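Local coordinates for protein triacylglycerol lipase (Yarrowia lipolytica, PDB 3O0D) that probably hydrolyses triacylglycerols, as a secreted, glycosylated lipase of the alpha/beta-hydrolase fold, at residues 253-258 with 289-294. Residues are numbered along the deposited sequence; the frame is centred on the assembly and turned at random.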
loop_
_atom_site.group_PDB
_atom_site.type_symbol
_atom_site.label_atom_id
_atom_site.label_comp_id
_atom_site.label_asym_id
_atom_site.label_seq_id
_atom_site.Cartn_x
_atom_site.Cartn_y
_atom_site.Cartn_z
ATOM N N PRO A 253 7.238 0.875 19.141
ATOM C CA PRO A 253 6.387 2.051 19.220
ATOM C C PRO A 253 6.836 3.201 18.399
ATOM O O PRO A 253 5.953 4.021 18.081
ATOM C CB PRO A 253 6.436 2.447 20.717
ATOM C CG PRO A 253 7.229 1.439 21.392
ATOM C CD PRO A 253 7.952 0.544 20.384
ATOM N N LEU A 254 8.098 3.228 17.898
ATOM C CA LEU A 254 8.587 4.381 17.214
ATOM C C LEU A 254 8.994 4.071 15.764
ATOM O O LEU A 254 9.078 2.903 15.378
ATOM C CB LEU A 254 9.837 4.877 17.946
ATOM C CG LEU A 254 9.492 5.318 19.405
ATOM C CD1 LEU A 254 10.723 5.726 20.130
ATOM C CD2 LEU A 254 8.469 6.440 19.457
ATOM N N ILE A 255 9.405 5.123 15.061
ATOM C CA ILE A 255 10.146 4.945 13.793
ATOM C C ILE A 255 11.488 4.253 14.094
ATOM O O ILE A 255 11.880 4.042 15.266
ATOM C CB ILE A 255 10.352 6.280 13.072
ATOM C CG1 ILE A 255 11.096 7.313 13.974
ATOM C CG2 ILE A 255 8.945 6.839 12.653
ATOM C CD1 ILE A 255 11.588 8.658 13.293
ATOM N N HIS A 256 12.183 3.924 13.022
ATOM C CA HIS A 256 13.459 3.275 13.124
ATOM C C HIS A 256 13.521 2.084 14.054
ATOM O O HIS A 256 14.371 2.040 14.962
ATOM C CB HIS A 256 14.565 4.356 13.435
ATOM C CG HIS A 256 14.650 5.415 12.375
ATOM N ND1 HIS A 256 14.833 5.122 11.029
ATOM C CD2 HIS A 256 14.486 6.759 12.455
ATOM C CE1 HIS A 256 14.780 6.255 10.336
ATOM N NE2 HIS A 256 14.570 7.256 11.183
ATOM N N PRO A 257 12.644 1.078 13.858
ATOM C CA PRO A 257 12.587 -0.027 14.761
ATOM C C PRO A 257 13.909 -0.837 14.668
ATOM O O PRO A 257 14.607 -0.877 13.590
ATOM C CB PRO A 257 11.445 -0.875 14.203
ATOM C CG PRO A 257 11.339 -0.502 12.722
ATOM C CD PRO A 257 11.717 0.957 12.692
ATOM N N PRO A 258 14.220 -1.520 15.759
ATOM C CA PRO A 258 15.285 -2.517 15.699
ATOM C C PRO A 258 14.914 -3.659 14.697
ATOM O O PRO A 258 13.766 -4.001 14.443
ATOM C CB PRO A 258 15.382 -3.093 17.102
ATOM C CG PRO A 258 14.425 -2.381 17.884
ATOM C CD PRO A 258 13.509 -1.531 17.055
ATOM N N HIS A 289 -0.290 5.897 13.258
ATOM C CA HIS A 289 -0.399 5.646 11.808
ATOM C C HIS A 289 0.714 6.262 10.992
ATOM O O HIS A 289 0.949 5.836 9.834
ATOM C CB HIS A 289 -1.746 6.252 11.349
ATOM C CG HIS A 289 -2.096 6.019 9.883
ATOM N ND1 HIS A 289 -2.082 4.760 9.302
ATOM C CD2 HIS A 289 -2.606 6.871 8.948
ATOM C CE1 HIS A 289 -2.603 4.845 8.074
ATOM N NE2 HIS A 289 -2.884 6.122 7.828
ATOM N N LEU A 290 1.520 7.171 11.565
ATOM C CA LEU A 290 2.677 7.792 10.821
ATOM C C LEU A 290 3.983 6.979 10.941
ATOM O O LEU A 290 4.887 7.257 10.189
ATOM C CB LEU A 290 3.001 9.213 11.296
ATOM C CG LEU A 290 1.757 10.123 11.320
ATOM C CD1 LEU A 290 2.242 11.582 11.574
ATOM C CD2 LEU A 290 0.941 9.953 9.998
ATOM N N GLN A 291 4.097 6.121 11.941
ATOM C CA GLN A 291 5.353 5.504 12.347
ATOM C C GLN A 291 5.700 4.207 11.625
ATOM O O GLN A 291 5.486 3.182 12.143
ATOM C CB GLN A 291 5.408 5.306 13.887
ATOM C CG GLN A 291 5.266 6.593 14.642
ATOM C CD GLN A 291 4.976 6.405 16.120
ATOM O OE1 GLN A 291 4.095 5.717 16.487
ATOM N NE2 GLN A 291 5.705 7.111 16.937
ATOM N N TYR A 292 6.234 4.356 10.414
ATOM C CA TYR A 292 6.542 3.264 9.512
ATOM C C TYR A 292 8.003 3.372 9.014
ATOM O O TYR A 292 8.215 3.735 7.940
ATOM C CB TYR A 292 5.561 3.243 8.320
ATOM C CG TYR A 292 4.229 2.612 8.670
ATOM C CD1 TYR A 292 3.181 3.367 9.170
ATOM C CD2 TYR A 292 4.036 1.287 8.547
ATOM C CE1 TYR A 292 2.009 2.807 9.520
ATOM C CE2 TYR A 292 2.872 0.708 8.887
ATOM C CZ TYR A 292 1.833 1.448 9.408
ATOM O OH TYR A 292 0.690 0.785 9.775
ATOM N N PHE A 293 8.948 3.001 9.874
ATOM C CA PHE A 293 10.401 3.150 9.626
ATOM C C PHE A 293 10.843 4.618 9.676
ATOM O O PHE A 293 11.678 4.990 10.457
ATOM C CB PHE A 293 10.877 2.482 8.313
ATOM C CG PHE A 293 10.691 0.990 8.278
ATOM C CD1 PHE A 293 9.616 0.449 7.665
ATOM C CD2 PHE A 293 11.617 0.137 8.788
ATOM C CE1 PHE A 293 9.400 -0.825 7.652
ATOM C CE2 PHE A 293 11.378 -1.188 8.744
ATOM C CZ PHE A 293 10.256 -1.650 8.155
ATOM N N VAL A 294 10.227 5.410 8.808
ATOM C CA VAL A 294 10.323 6.851 8.822
ATOM C C VAL A 294 8.926 7.441 9.140
ATOM O O VAL A 294 7.998 6.738 9.090
ATOM C CB VAL A 294 10.785 7.423 7.489
ATOM C CG1 VAL A 294 12.097 6.876 7.100
ATOM C CG2 VAL A 294 9.824 7.069 6.442
HETATM O O HOH W 1 8.127 2.299 12.729
HETATM O O HOH W 2 8.458 8.034 16.201
#
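In the alpha/beta-hydrolase fold of this lipase, the chain that leaves helix 285-290, just past the probable catalytic His-289, lies against the loop between strands 247-250 and 262-265. It is a worked example of a loop and the irregular chain after a helix meeting largely through one side chain, Gln-291, with water between their backbones. The CB of Gln-291 rests 4.0 Å from CG2 of Ile-255, a methyl that also reaches the backbone C of Val-294 at 3.6 Å, and its CG follows the same methyl at 4.2 Å. Beyond CG the chain is extended (chi2 166°), which carries the amide to the carbonyl of Pro-253. There OE1 comes within 3.0 Å of Pro-253 O, not as a bond; OE1 accepts from NE2 of His-227. NE2 of Gln-291 lies 3.8 Å from CD2 of Leu-254 and donates to a water that also accepts from Ile-255 N. A second water links Leu-254 O to Phe-293 N, with a weak bond to Gln-291 O. Farther along the loop, Pro-257 lies roughly perpendicular to the Phe-293 side chain, its CD 4.0 Å from CD2 of the ring, which also meets Tyr-15 edge-to-face. The direct bond runs from His-256 N to a lone pair of Phe-293 O at 2.8 Å (N-H...O 157°), and that same oxygen sits 3.2 Å above one face of the His-256 ring, nearer its margin than its centre.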